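Hydrazine synthase subunit alpha (Candidatus Kuenenia stuttgartiensis, PDB 5C2V) forms, with the beta and gamma subunits, hydrazine synthase, and catalyses the second half-reaction, in which hydroxylamine made in the gamma subunit condenses with ammonia to give hydrazine. Local coordinates at residues R142-D147 against G152-H157; I197-R200 against H204-S207; H426-W431 against S590-R595; Y596-N601 against G607-E612. All coordinates share one frame; numbering follows the deposited sequence.

Interaction 1: residues R142-D147 against G152-H157; sequences RIIWRD and GDWKEH
His157 lays its imidazole over one face of the Trp145 indole in an offset stack, with the imidazole and six-membered ring centroids 3.8 Å apart and their planes 17° apart. Trp145 reaches it because its CG stands between the backbone N and the carbonyl carbon (chi1 70°), a turn that brings the indole across the neighbouring strand. A weak bond from His157 ND1 to Lys155 O, in the imidazole plane, probably helps to set the rotation of that ring. On the other face of this antiparallel hairpin, Arg146 CB sits over the centre of the Trp154 six-membered ring, 3.7 Å from its centroid, and the extended Arg146 chain runs on past the indole. Backbone bonds in both directions join Trp145 and Lys155, and His157 N reaches Ile143 O at 2.7 Å. Trp154 also meets His30 of the gamma subunit edge-to-face. Stacking and CH-pi contact probably supply much of the side-chain cohesion beside the backbone bonds, and the Arg142–Glu156 salt bridge, its hydrogen bond weak, a modest share.

Interaction 2: residues I197-R200 against H204-S207; sequences IIQR and HVLS
His204 ND1 donates to a lone pair of Val205 O at 2.7 Å, in the carbonyl plane and nearly straight at 167°, and both residues also meet the short helix behind them. The CB of His204 points away from that helix, and its ring meets Phe406. Its carbonyl oxygen is what touches the helix: Ile198 CG2 lies 3.3 Å from His204 O, and Gln199 makes a CA-H...O contact, its CA 3.2 Å from His204 O. Thr202 OG1, in the link between the segments, adds a tie, bonding to Ile198 O and accepting His204 N. The chain leaves helix 196-201 and doubles back beside it before strand 209-211. The helix and its return connect strand 186-191 to strand 209-211, both of which pair with strand 216-220 in the same antiparallel sheet, in the N-terminal domain that includes the beta-propeller. The CB of Ile198 faces the returning chain, and its side chain crosses Leu206 at a slant, Ile198 CG1 resting 3.7 Å from Leu206 CB; Met165 of strand 154-171 also touches Ile198, and Leu206 packs on Thr217 of strand 216-220. Gln199, extended with CG opposite the backbone N (chi1 -167°), runs beside Val205 in the same direction, which places its OE1 3.4 Å from the methyl CG1 of Val205.

Interaction 3: residues H426-W431 against S590-R595; sequences HSWGTW and SPFAFR
Strand 428-431 and the extended loop 590-595 keep their backbones well apart, the closest CA atoms across the contact being those of Thr430 and Ser590 at 7.7 Å, and side chains bridge the interval. Trp428 and Phe592 do most of the bridging. Phe592 turns an edge to the indole face, its CZ standing over the six-membered ring toward the rim; the ring centroids of Trp428 and Phe592 are 4.9 Å apart, with planes at 60°. The closest approach is 3.6 Å, from Phe592 CE2 to Trp428 CE3. Trp428 presents that face from a chi1 of 58°, with CG between the backbone N and the carbonyl carbon. The strand is the middle one of a three-stranded mixed sheet, flanked by 517-522 and by 553-556, which carries the heme-linked Cys556; Trp431, on the same strand, touches that c-type heme, consistent with the middle domain's pentacoordinated heme site. Ser520 of strand 517-522 packs on both Thr430 and Phe592, and its hydroxyl hydrogen-bonds to Ser590 OG. Beyond the rings, the methyl CG2 of Thr430 meets Ser590 OG at 3.3 Å, whereas OG1 of Thr430 is held by Trp580 NE1.

Interaction 4: residues Y596-N601 against G607-E612; sequences YLKFDN and GVKHGE
Tyr596 and Lys609 pair through two backbone hydrogen bonds, each 2.9 Å: Tyr596 N to Lys609 O and Lys609 N to Tyr596 O. A second pair of bonds joins Lys598 and Gly607, with Leu597 and Val608 facing each other in the non-hydrogen-bonded pair between them. Together they define an antiparallel beta hairpin. Aliphatic stems line the face that bears Tyr596, Lys598 and Lys609. Tyr596 CB meets Lys609 CB at 3.8 Å, and the two lysines cross at about a right angle, Lys598 CG lying 3.9 Å from Lys609 CB. A bend at chi3 (-66°) carries Lys598 CE over the strand to 3.6 Å from Val608 O. Further out, Leu597 rests on Tyr755, and Phe599 meets Tyr755 edge-to-face and packs on Gln751 of helix 751-762, while His610 ND1 and Gly611 N hydrogen-bond to the carboxylate of Glu634. With Lys598 NZ and Lys609 NZ 5.7 Å apart, the exposed ammonium ends may repel mildly; cohesion probably comes mainly from the backbone bonds and methylene contacts.

How the interactions relate
From the N terminus, the four contacts follow one another without nesting or crossing. Interaction 1 closes a beta hairpin across a four-residue connection, and interaction 2, about 13 Å away between centres, closes the short turn after helix 196-201. The two touch: Arg200 NH1 probably hydrogen-bonds to Arg142 O, and Gln199 packs on Trp145, so the helix is seated on the hairpin, near the gamma subunit. Interaction 3 alone closes a long loop, of 158 residues, and joins the strand beside the first heme to the loop between strands 553-556 and 596-599. That loop passes directly into interaction 4, a second hairpin, where Phe594, from the loop of interaction 3, packs on Val608 and His610, tying that loop to the hairpin.

Interaction 1: residues R142-D147 against G152-H157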
loop_
_atom_site.group_PDB
_atom_site.type_symbol
_atom_site.label_atom_id
_atom_site.label_comp_id
_atom_site.label_asym_id
_atom_site.label_seq_id
_atom_site.Cartn_x
_atom_site.Cartn_y
_atom_site.Cartn_z
ATOM N N ARG D 142 -26.988 -42.371 -22.968
ATOM C CA ARG D 142 -28.064 -42.096 -23.906
ATOM C C ARG D 142 -28.057 -40.670 -24.440
ATOM O O ARG D 142 -27.622 -39.739 -23.763
ATOM C CB ARG D 142 -29.407 -42.391 -23.235
ATOM C CG ARG D 142 -29.477 -43.781 -22.616
ATOM C CD ARG D 142 -30.523 -43.857 -21.516
ATOM N NE ARG D 142 -31.859 -43.518 -21.996
ATOM C CZ ARG D 142 -32.910 -43.336 -21.204
ATOM N NH1 ARG D 142 -32.781 -43.452 -19.890
ATOM N NH2 ARG D 142 -34.091 -43.032 -21.726
ATOM N N ILE D 143 -28.539 -40.516 -25.668
ATOM C CA ILE D 143 -28.744 -39.202 -26.261
ATOM C C ILE D 143 -30.222 -39.026 -26.583
ATOM O O ILE D 143 -30.772 -39.727 -27.432
ATOM C CB ILE D 143 -27.907 -39.006 -27.537
ATOM C CG1 ILE D 143 -26.414 -39.059 -27.207
ATOM C CG2 ILE D 143 -28.263 -37.691 -28.212
ATOM C CD1 ILE D 143 -25.514 -38.809 -28.396
ATOM N N ILE D 144 -30.862 -38.090 -25.891
ATOM C CA ILE D 144 -32.296 -37.876 -26.028
ATOM C C ILE D 144 -32.600 -36.435 -26.406
ATOM O O ILE D 144 -32.006 -35.511 -25.852
ATOM C CB ILE D 144 -33.040 -38.217 -24.717
ATOM C CG1 ILE D 144 -32.707 -39.640 -24.263
ATOM C CG2 ILE D 144 -34.542 -38.038 -24.878
ATOM C CD1 ILE D 144 -33.346 -40.017 -22.947
ATOM N N TRP D 145 -33.518 -36.234 -27.349
ATOM C CA TRP D 145 -33.990 -34.874 -27.608
ATOM C C TRP D 145 -35.427 -34.837 -28.114
ATOM O O TRP D 145 -36.078 -35.873 -28.258
ATOM C CB TRP D 145 -33.062 -34.142 -28.588
ATOM C CG TRP D 145 -33.083 -34.613 -30.015
ATOM C CD1 TRP D 145 -34.087 -34.439 -30.925
ATOM C CD2 TRP D 145 -32.024 -35.281 -30.712
ATOM N NE1 TRP D 145 -33.729 -34.983 -32.135
ATOM C CE2 TRP D 145 -32.467 -35.504 -32.030
ATOM C CE3 TRP D 145 -30.750 -35.724 -30.343
ATOM C CZ2 TRP D 145 -31.679 -36.147 -32.983
ATOM C CZ3 TRP D 145 -29.971 -36.365 -31.289
ATOM C CH2 TRP D 145 -30.439 -36.570 -32.594
ATOM N N ARG D 146 -35.914 -33.628 -28.378
ATOM C CA ARG D 146 -37.321 -33.418 -28.689
ATOM C C ARG D 146 -37.531 -32.726 -30.035
ATOM O O ARG D 146 -36.800 -31.803 -30.391
ATOM C CB ARG D 146 -37.984 -32.615 -27.564
ATOM C CG ARG D 146 -39.192 -31.795 -27.987
ATOM C CD ARG D 146 -39.845 -31.123 -26.791
ATOM N NE ARG D 146 -40.935 -30.238 -27.190
ATOM C CZ ARG D 146 -41.891 -29.811 -26.372
ATOM N NH1 ARG D 146 -41.899 -30.194 -25.102
ATOM N NH2 ARG D 146 -42.842 -29.004 -26.823
ATOM N N ASP D 147 -38.534 -33.187 -30.777
ATOM C CA ASP D 147 -38.851 -32.623 -32.084
ATOM C C ASP D 147 -39.679 -31.348 -31.956
ATOM O O ASP D 147 -40.131 -30.788 -32.956
ATOM C CB ASP D 147 -39.600 -33.649 -32.937
ATOM C CG ASP D 147 -38.766 -34.879 -33.234
ATOM O OD1 ASP D 147 -37.713 -34.739 -33.891
ATOM O OD2 ASP D 147 -39.162 -35.984 -32.807
ATOM N N GLY D 152 -44.664 -32.305 -29.655
ATOM C CA GLY D 152 -43.316 -32.837 -29.621
ATOM C C GLY D 152 -43.180 -33.899 -28.546
ATOM O O GLY D 152 -43.914 -33.892 -27.556
ATOM N N ASP D 153 -42.218 -34.799 -28.720
ATOM C CA ASP D 153 -41.958 -35.821 -27.715
ATOM C C ASP D 153 -40.466 -35.948 -27.463
ATOM O O ASP D 153 -39.662 -35.334 -28.155
ATOM C CB ASP D 153 -42.538 -37.172 -28.143
ATOM C CG ASP D 153 -44.054 -37.187 -28.129
ATOM O OD1 ASP D 153 -44.633 -37.688 -27.142
ATOM O OD2 ASP D 153 -44.666 -36.701 -29.103
ATOM N N TRP D 154 -40.103 -36.774 -26.491
ATOM C CA TRP D 154 -38.707 -36.938 -26.118
ATOM C C TRP D 154 -38.227 -38.327 -26.510
ATOM O O TRP D 154 -38.665 -39.329 -25.946
ATOM C CB TRP D 154 -38.522 -36.698 -24.619
ATOM C CG TRP D 154 -38.820 -35.286 -24.205
ATOM C CD1 TRP D 154 -40.025 -34.784 -23.803
ATOM C CD2 TRP D 154 -37.894 -34.193 -24.152
ATOM N NE1 TRP D 154 -39.907 -33.449 -23.505
ATOM C CE2 TRP D 154 -38.608 -33.062 -23.710
ATOM C CE3 TRP D 154 -36.531 -34.063 -24.436
ATOM C CZ2 TRP D 154 -38.005 -31.817 -23.546
ATOM C CZ3 TRP D 154 -35.935 -32.827 -24.271
ATOM C CH2 TRP D 154 -36.671 -31.720 -23.831
ATOM N N LYS D 155 -37.324 -38.380 -27.485
ATOM C CA LYS D 155 -36.895 -39.650 -28.052
ATOM C C LYS D 155 -35.390 -39.883 -27.918
ATOM O O LYS D 155 -34.591 -38.936 -27.949
ATOM C CB LYS D 155 -37.303 -39.728 -29.526
ATOM C CG LYS D 155 -38.780 -39.451 -29.780
ATOM C CD LYS D 155 -39.121 -39.554 -31.258
ATOM C CE LYS D 155 -40.549 -39.108 -31.532
ATOM N NZ LYS D 155 -40.909 -39.239 -32.973
ATOM N N GLU D 156 -35.027 -41.158 -27.782
ATOM C CA GLU D 156 -33.635 -41.592 -27.710
ATOM C C GLU D 156 -33.067 -41.773 -29.110
ATOM O O GLU D 156 -33.579 -42.562 -29.898
ATOM C CB GLU D 156 -33.513 -42.906 -26.939
ATOM C CG GLU D 156 -34.065 -42.879 -25.531
ATOM C CD GLU D 156 -34.502 -44.253 -25.064
ATOM O OE1 GLU D 156 -35.342 -44.874 -25.750
ATOM O OE2 GLU D 156 -33.998 -44.719 -24.020
ATOM N N HIS D 157 -32.043 -41.000 -29.437
ATOM C CA HIS D 157 -31.410 -41.080 -30.748
ATOM C C HIS D 157 -30.084 -41.854 -30.800
ATOM O O HIS D 157 -29.337 -41.748 -31.775
ATOM C CB HIS D 157 -31.292 -39.682 -31.330
ATOM C CG HIS D 157 -32.596 -39.179 -31.863
ATOM N ND1 HIS D 157 -33.653 -38.842 -31.045
ATOM C CD2 HIS D 157 -33.050 -39.035 -33.133
ATOM C CE1 HIS D 157 -34.683 -38.470 -31.782
ATOM N NE2 HIS D 157 -34.339 -38.578 -33.056
#

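Interaction 2: residues I197-R200 against H204-S207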
loop_
_atom_site.group_PDB
_atom_site.type_symbol
_atom_site.label_atom_id
_atom_site.label_comp_id
_atom_site.label_asym_id
_atom_site.label_seq_id
_atom_site.Cartn_x
_atom_site.Cartn_y
_atom_site.Cartn_z
ATOM N N ILE D 197 -20.985 -35.625 -26.326
ATOM C CA ILE D 197 -21.206 -35.601 -24.879
ATOM C C ILE D 197 -22.053 -34.389 -24.499
ATOM O O ILE D 197 -22.958 -34.482 -23.665
ATOM C CB ILE D 197 -19.876 -35.583 -24.102
ATOM C CG1 ILE D 197 -19.188 -36.942 -24.242
ATOM C CG2 ILE D 197 -20.108 -35.248 -22.630
ATOM C CD1 ILE D 197 -17.998 -37.135 -23.333
ATOM N N ILE D 198 -21.763 -33.259 -25.132
ATOM C CA ILE D 198 -22.587 -32.065 -24.998
ATOM C C ILE D 198 -23.981 -32.348 -25.555
ATOM O O ILE D 198 -24.986 -31.874 -25.025
ATOM C CB ILE D 198 -21.952 -30.860 -25.725
ATOM C CG1 ILE D 198 -20.638 -30.471 -25.049
ATOM C CG2 ILE D 198 -22.897 -29.671 -25.739
ATOM C CD1 ILE D 198 -20.801 -30.026 -23.613
ATOM N N GLN D 199 -24.035 -33.149 -26.614
ATOM C CA GLN D 199 -25.307 -33.548 -27.206
ATOM C C GLN D 199 -26.060 -34.484 -26.269
ATOM O O GLN D 199 -27.288 -34.527 -26.269
ATOM C CB GLN D 199 -25.086 -34.216 -28.565
ATOM C CG GLN D 199 -26.356 -34.388 -29.378
ATOM C CD GLN D 199 -26.097 -34.947 -30.763
ATOM O OE1 GLN D 199 -25.004 -35.431 -31.059
ATOM N NE2 GLN D 199 -27.106 -34.878 -31.623
ATOM N N ARG D 200 -25.313 -35.235 -25.470
ATOM C CA ARG D 200 -25.910 -36.122 -24.485
ATOM C C ARG D 200 -26.524 -35.293 -23.370
ATOM O O ARG D 200 -27.664 -35.522 -22.969
ATOM C CB ARG D 200 -24.870 -37.102 -23.931
ATOM C CG ARG D 200 -25.200 -37.662 -22.551
ATOM C CD ARG D 200 -24.405 -38.929 -22.256
ATOM N NE ARG D 200 -24.464 -39.310 -20.846
ATOM C CZ ARG D 200 -25.503 -39.905 -20.269
ATOM N NH1 ARG D 200 -26.588 -40.188 -20.975
ATOM N NH2 ARG D 200 -25.459 -40.213 -18.979
ATOM N N HIS D 204 -27.728 -31.104 -28.048
ATOM C CA HIS D 204 -27.120 -30.563 -29.260
ATOM C C HIS D 204 -25.601 -30.618 -29.136
ATOM O O HIS D 204 -25.062 -30.478 -28.040
ATOM C CB HIS D 204 -27.585 -29.125 -29.504
ATOM C CG HIS D 204 -27.252 -28.600 -30.869
ATOM N ND1 HIS D 204 -25.963 -28.321 -31.267
ATOM C CD2 HIS D 204 -28.047 -28.292 -31.921
ATOM C CE1 HIS D 204 -25.976 -27.872 -32.510
ATOM N NE2 HIS D 204 -27.228 -27.843 -32.930
ATOM N N VAL D 205 -24.914 -30.820 -30.256
ATOM C CA VAL D 205 -23.456 -30.853 -30.251
ATOM C C VAL D 205 -22.896 -29.494 -29.843
ATOM O O VAL D 205 -23.550 -28.465 -30.014
ATOM C CB VAL D 205 -22.882 -31.248 -31.626
ATOM C CG1 VAL D 205 -23.245 -32.686 -31.961
ATOM C CG2 VAL D 205 -23.376 -30.296 -32.706
ATOM N N LEU D 206 -21.685 -29.503 -29.295
ATOM C CA LEU D 206 -21.052 -28.286 -28.802
ATOM C C LEU D 206 -20.790 -27.287 -29.924
ATOM O O LEU D 206 -20.269 -27.646 -30.980
ATOM C CB LEU D 206 -19.741 -28.622 -28.088
ATOM C CG LEU D 206 -19.007 -27.471 -27.395
ATOM C CD1 LEU D 206 -19.895 -26.812 -26.354
ATOM C CD2 LEU D 206 -17.713 -27.962 -26.765
ATOM N N SER D 207 -21.170 -26.035 -29.691
ATOM C CA SER D 207 -20.860 -24.960 -30.622
ATOM C C SER D 207 -19.639 -24.206 -30.113
ATOM O O SER D 207 -19.474 -24.013 -28.908
ATOM C CB SER D 207 -22.050 -24.020 -30.797
ATOM O OG SER D 207 -21.792 -23.058 -31.805
#

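Interaction 3: residues H426-W431 against S590-R595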
loop_
_atom_site.group_PDB
_atom_site.type_symbol
_atom_site.label_atom_id
_atom_site.label_comp_id
_atom_site.label_asym_id
_atom_site.label_seq_id
_atom_site.Cartn_x
_atom_site.Cartn_y
_atom_site.Cartn_z
ATOM N N HIS D 426 -25.817 -10.898 -32.713
ATOM C CA HIS D 426 -24.841 -11.474 -31.797
ATOM C C HIS D 426 -25.556 -12.183 -30.653
ATOM O O HIS D 426 -26.697 -11.852 -30.328
ATOM C CB HIS D 426 -23.911 -10.384 -31.255
ATOM C CG HIS D 426 -22.621 -10.902 -30.701
ATOM N ND1 HIS D 426 -22.527 -11.514 -29.470
ATOM C CD2 HIS D 426 -21.364 -10.886 -31.208
ATOM C CE1 HIS D 426 -21.273 -11.861 -29.245
ATOM N NE2 HIS D 426 -20.547 -11.490 -30.285
ATOM N N SER D 427 -24.891 -13.163 -30.051
ATOM C CA SER D 427 -25.429 -13.834 -28.874
ATOM C C SER D 427 -25.564 -12.833 -27.733
ATOM O O SER D 427 -24.745 -11.924 -27.602
ATOM C CB SER D 427 -24.534 -15.005 -28.460
ATOM O OG SER D 427 -23.205 -14.571 -28.225
ATOM N N TRP D 428 -26.599 -12.988 -26.913
ATOM C CA TRP D 428 -26.836 -12.033 -25.837
ATOM C C TRP D 428 -27.304 -12.686 -24.537
ATOM O O TRP D 428 -27.700 -13.852 -24.515
ATOM C CB TRP D 428 -27.846 -10.972 -26.291
ATOM C CG TRP D 428 -29.170 -11.511 -26.735
ATOM C CD1 TRP D 428 -29.462 -12.074 -27.943
ATOM C CD2 TRP D 428 -30.392 -11.508 -25.986
ATOM N NE1 TRP D 428 -30.787 -12.435 -27.986
ATOM C CE2 TRP D 428 -31.379 -12.099 -26.799
ATOM C CE3 TRP D 428 -30.743 -11.070 -24.706
ATOM C CZ2 TRP D 428 -32.695 -12.262 -26.372
ATOM C CZ3 TRP D 428 -32.049 -11.234 -24.285
ATOM C CH2 TRP D 428 -33.010 -11.824 -25.115
ATOM N N GLY D 429 -27.255 -11.912 -23.456
ATOM C CA GLY D 429 -27.588 -12.393 -22.126
ATOM C C GLY D 429 -28.005 -11.234 -21.239
ATOM O O GLY D 429 -28.176 -10.122 -21.726
ATOM N N THR D 430 -28.184 -11.484 -19.945
ATOM C CA THR D 430 -28.669 -10.438 -19.045
ATOM C C THR D 430 -27.893 -10.319 -17.732
ATOM O O THR D 430 -27.185 -11.240 -17.316
ATOM C CB THR D 430 -30.157 -10.655 -18.690
ATOM O OG1 THR D 430 -30.332 -11.965 -18.135
ATOM C CG2 THR D 430 -31.036 -10.510 -19.923
ATOM N N TRP D 431 -28.028 -9.174 -17.071
ATOM C CA TRP D 431 -27.528 -9.062 -15.705
ATOM C C TRP D 431 -28.343 -8.066 -14.890
ATOM O O TRP D 431 -28.923 -7.120 -15.431
ATOM C CB TRP D 431 -26.039 -8.686 -15.688
ATOM C CG TRP D 431 -25.715 -7.303 -16.163
ATOM C CD1 TRP D 431 -25.321 -6.939 -17.417
ATOM C CD2 TRP D 431 -25.725 -6.101 -15.381
ATOM N NE1 TRP D 431 -25.097 -5.584 -17.468
ATOM C CE2 TRP D 431 -25.341 -5.046 -16.232
ATOM C CE3 TRP D 431 -26.031 -5.815 -14.047
ATOM C CZ2 TRP D 431 -25.253 -3.728 -15.792
ATOM C CZ3 TRP D 431 -25.943 -4.504 -13.612
ATOM C CH2 TRP D 431 -25.557 -3.478 -14.481
ATOM N N SER D 590 -36.218 -7.958 -20.474
ATOM C CA SER D 590 -35.416 -6.822 -20.023
ATOM C C SER D 590 -34.895 -6.003 -21.204
ATOM O O SER D 590 -34.544 -6.561 -22.243
ATOM C CB SER D 590 -34.248 -7.299 -19.157
ATOM O OG SER D 590 -33.437 -8.226 -19.857
ATOM N N PRO D 591 -34.849 -4.670 -21.046
ATOM C CA PRO D 591 -34.386 -3.763 -22.105
ATOM C C PRO D 591 -32.902 -3.922 -22.425
ATOM O O PRO D 591 -32.101 -4.207 -21.534
ATOM C CB PRO D 591 -34.660 -2.370 -21.523
ATOM C CG PRO D 591 -35.665 -2.586 -20.441
ATOM C CD PRO D 591 -35.347 -3.932 -19.873
ATOM N N PHE D 592 -32.549 -3.743 -23.694
ATOM C CA PHE D 592 -31.154 -3.763 -24.119
ATOM C C PHE D 592 -30.473 -2.433 -23.814
ATOM O O PHE D 592 -31.138 -1.404 -23.690
ATOM C CB PHE D 592 -31.050 -4.085 -25.611
ATOM C CG PHE D 592 -31.380 -5.511 -25.943
ATOM C CD1 PHE D 592 -32.683 -5.889 -26.218
ATOM C CD2 PHE D 592 -30.387 -6.476 -25.974
ATOM C CE1 PHE D 592 -32.991 -7.201 -26.521
ATOM C CE2 PHE D 592 -30.688 -7.791 -26.275
ATOM C CZ PHE D 592 -31.992 -8.154 -26.549
ATOM N N ALA D 593 -29.150 -2.463 -23.685
ATOM C CA ALA D 593 -28.379 -1.263 -23.372
ATOM C C ALA D 593 -28.573 -0.176 -24.427
ATOM O O ALA D 593 -28.364 -0.405 -25.619
ATOM C CB ALA D 593 -26.904 -1.606 -23.233
ATOM N N PHE D 594 -28.971 1.008 -23.974
ATOM C CA PHE D 594 -29.234 2.131 -24.868
ATOM C C PHE D 594 -27.934 2.801 -25.297
ATOM O O PHE D 594 -26.954 2.805 -24.555
ATOM C CB PHE D 594 -30.158 3.148 -24.193
ATOM C CG PHE D 594 -31.515 2.601 -23.845
ATOM C CD1 PHE D 594 -31.700 1.838 -22.703
ATOM C CD2 PHE D 594 -32.608 2.859 -24.655
ATOM C CE1 PHE D 594 -32.946 1.335 -22.380
ATOM C CE2 PHE D 594 -33.858 2.360 -24.336
ATOM C CZ PHE D 594 -34.027 1.598 -23.198
ATOM N N ARG D 595 -27.933 3.373 -26.496
ATOM C CA ARG D 595 -26.724 3.971 -27.050
ATOM C C ARG D 595 -26.424 5.357 -26.476
ATOM O O ARG D 595 -25.275 5.661 -26.155
ATOM C CB ARG D 595 -26.830 4.051 -28.576
ATOM C CG ARG D 595 -25.749 4.894 -29.232
ATOM C CD ARG D 595 -25.744 4.725 -30.741
ATOM N NE ARG D 595 -24.887 3.622 -31.165
ATOM C CZ ARG D 595 -23.803 3.770 -31.919
ATOM N NH1 ARG D 595 -23.447 4.975 -32.341
ATOM N NH2 ARG D 595 -23.078 2.713 -32.257
#

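Interaction 4: residues Y596-N601 against G607-E612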
loop_
_atom_site.group_PDB
_atom_site.type_symbol
_atom_site.label_atom_id
_atom_site.label_comp_id
_atom_site.label_asym_id
_atom_site.label_seq_id
_atom_site.Cartn_x
_atom_site.Cartn_y
_atom_site.Cartn_z
ATOM N N TYR D 596 -27.450 6.191 -26.338
ATOM C CA TYR D 596 -27.236 7.580 -25.931
ATOM C C TYR D 596 -27.966 7.965 -24.645
ATOM O O TYR D 596 -28.679 7.155 -24.052
ATOM C CB TYR D 596 -27.668 8.526 -27.053
ATOM C CG TYR D 596 -26.841 8.415 -28.314
ATOM C CD1 TYR D 596 -25.458 8.309 -28.257
ATOM C CD2 TYR D 596 -27.447 8.413 -29.563
ATOM C CE1 TYR D 596 -24.701 8.210 -29.410
ATOM C CE2 TYR D 596 -26.701 8.312 -30.720
ATOM C CZ TYR D 596 -25.328 8.210 -30.639
ATOM O OH TYR D 596 -24.583 8.109 -31.791
ATOM N N LEU D 597 -27.776 9.215 -24.230
ATOM C CA LEU D 597 -28.486 9.776 -23.085
ATOM C C LEU D 597 -29.311 10.990 -23.476
ATOM O O LEU D 597 -29.042 11.642 -24.484
ATOM C CB LEU D 597 -27.516 10.179 -21.972
ATOM C CG LEU D 597 -27.307 9.170 -20.848
ATOM C CD1 LEU D 597 -26.418 8.079 -21.354
ATOM C CD2 LEU D 597 -26.707 9.827 -19.614
ATOM N N LYS D 598 -30.314 11.287 -22.662
ATOM C CA LYS D 598 -31.067 12.522 -22.795
ATOM C C LYS D 598 -30.900 13.352 -21.530
ATOM O O LYS D 598 -31.028 12.834 -20.417
ATOM C CB LYS D 598 -32.545 12.239 -23.069
ATOM C CG LYS D 598 -32.812 11.653 -24.445
ATOM C CD LYS D 598 -34.299 11.612 -24.755
ATOM C CE LYS D 598 -35.032 10.656 -23.830
ATOM N NZ LYS D 598 -36.471 10.536 -24.196
ATOM N N PHE D 599 -30.593 14.633 -21.713
ATOM C CA PHE D 599 -30.440 15.567 -20.604
ATOM C C PHE D 599 -31.456 16.696 -20.714
ATOM O O PHE D 599 -31.951 16.988 -21.803
ATOM C CB PHE D 599 -29.025 16.153 -20.569
ATOM C CG PHE D 599 -27.934 15.122 -20.491
ATOM C CD1 PHE D 599 -27.506 14.640 -19.266
ATOM C CD2 PHE D 599 -27.327 14.650 -21.642
ATOM C CE1 PHE D 599 -26.498 13.697 -19.191
ATOM C CE2 PHE D 599 -26.319 13.707 -21.573
ATOM C CZ PHE D 599 -25.904 13.231 -20.346
ATOM N N ASP D 600 -31.763 17.332 -19.588
ATOM C CA ASP D 600 -32.631 18.504 -19.598
ATOM C C ASP D 600 -31.831 19.759 -19.933
ATOM O O ASP D 600 -30.667 19.676 -20.326
ATOM C CB ASP D 600 -33.349 18.664 -18.253
ATOM C CG ASP D 600 -32.400 18.628 -17.065
ATOM O OD1 ASP D 600 -31.217 18.999 -17.214
ATOM O OD2 ASP D 600 -32.847 18.227 -15.969
ATOM N N ASN D 601 -32.458 20.919 -19.777
ATOM C CA ASN D 601 -31.793 22.187 -20.047
ATOM C C ASN D 601 -30.717 22.501 -19.011
ATOM O O ASN D 601 -29.814 23.299 -19.264
ATOM C CB ASN D 601 -32.815 23.322 -20.099
ATOM C CG ASN D 601 -33.865 23.111 -21.173
ATOM O OD1 ASN D 601 -33.591 22.521 -22.217
ATOM N ND2 ASN D 601 -35.077 23.591 -20.918
ATOM N N GLY D 607 -32.955 10.948 -19.240
ATOM C CA GLY D 607 -33.234 9.549 -19.528
ATOM C C GLY D 607 -32.265 8.873 -20.483
ATOM O O GLY D 607 -31.143 9.338 -20.683
ATOM N N VAL D 608 -32.707 7.765 -21.074
ATOM C CA VAL D 608 -31.888 6.989 -22.005
ATOM C C VAL D 608 -32.434 7.092 -23.427
ATOM O O VAL D 608 -33.632 7.293 -23.625
ATOM C CB VAL D 608 -31.816 5.505 -21.596
ATOM C CG1 VAL D 608 -30.985 5.341 -20.332
ATOM C CG2 VAL D 608 -33.213 4.936 -21.404
ATOM N N LYS D 609 -31.553 6.959 -24.416
ATOM C CA LYS D 609 -31.945 7.173 -25.806
ATOM C C LYS D 609 -31.455 6.073 -26.749
ATOM O O LYS D 609 -30.296 5.654 -26.687
ATOM C CB LYS D 609 -31.429 8.529 -26.285
ATOM C CG LYS D 609 -31.988 8.976 -27.623
ATOM C CD LYS D 609 -31.445 10.340 -28.010
ATOM C CE LYS D 609 -32.126 10.873 -29.257
ATOM N NZ LYS D 609 -33.593 11.036 -29.054
ATOM N N HIS D 610 -32.350 5.622 -27.626
ATOM C CA HIS D 610 -32.032 4.605 -28.625
ATOM C C HIS D 610 -31.063 5.123 -29.682
ATOM O O HIS D 610 -31.063 6.311 -30.010
ATOM C CB HIS D 610 -33.308 4.105 -29.310
ATOM C CG HIS D 610 -34.071 3.092 -28.515
ATOM N ND1 HIS D 610 -33.528 1.883 -28.134
ATOM C CD2 HIS D 610 -35.339 3.101 -28.042
ATOM C CE1 HIS D 610 -34.428 1.195 -27.454
ATOM N NE2 HIS D 610 -35.535 1.911 -27.384
ATOM N N GLY D 611 -30.244 4.223 -30.217
ATOM C CA GLY D 611 -29.311 4.566 -31.274
ATOM C C GLY D 611 -29.776 4.049 -32.621
ATOM O O GLY D 611 -30.941 3.685 -32.783
ATOM N N GLU D 612 -28.867 4.016 -33.592
ATOM C CA GLU D 612 -29.214 3.555 -34.931
ATOM C C GLU D 612 -29.204 2.036 -35.023
ATOM O O GLU D 612 -29.854 1.463 -35.898
ATOM C CB GLU D 612 -28.262 4.146 -35.977
ATOM C CG GLU D 612 -28.794 4.108 -37.414
ATOM C CD GLU D 612 -28.556 2.778 -38.111
ATOM O OE1 GLU D 612 -27.692 2.007 -37.647
ATOM O OE2 GLU D 612 -29.243 2.497 -39.117
#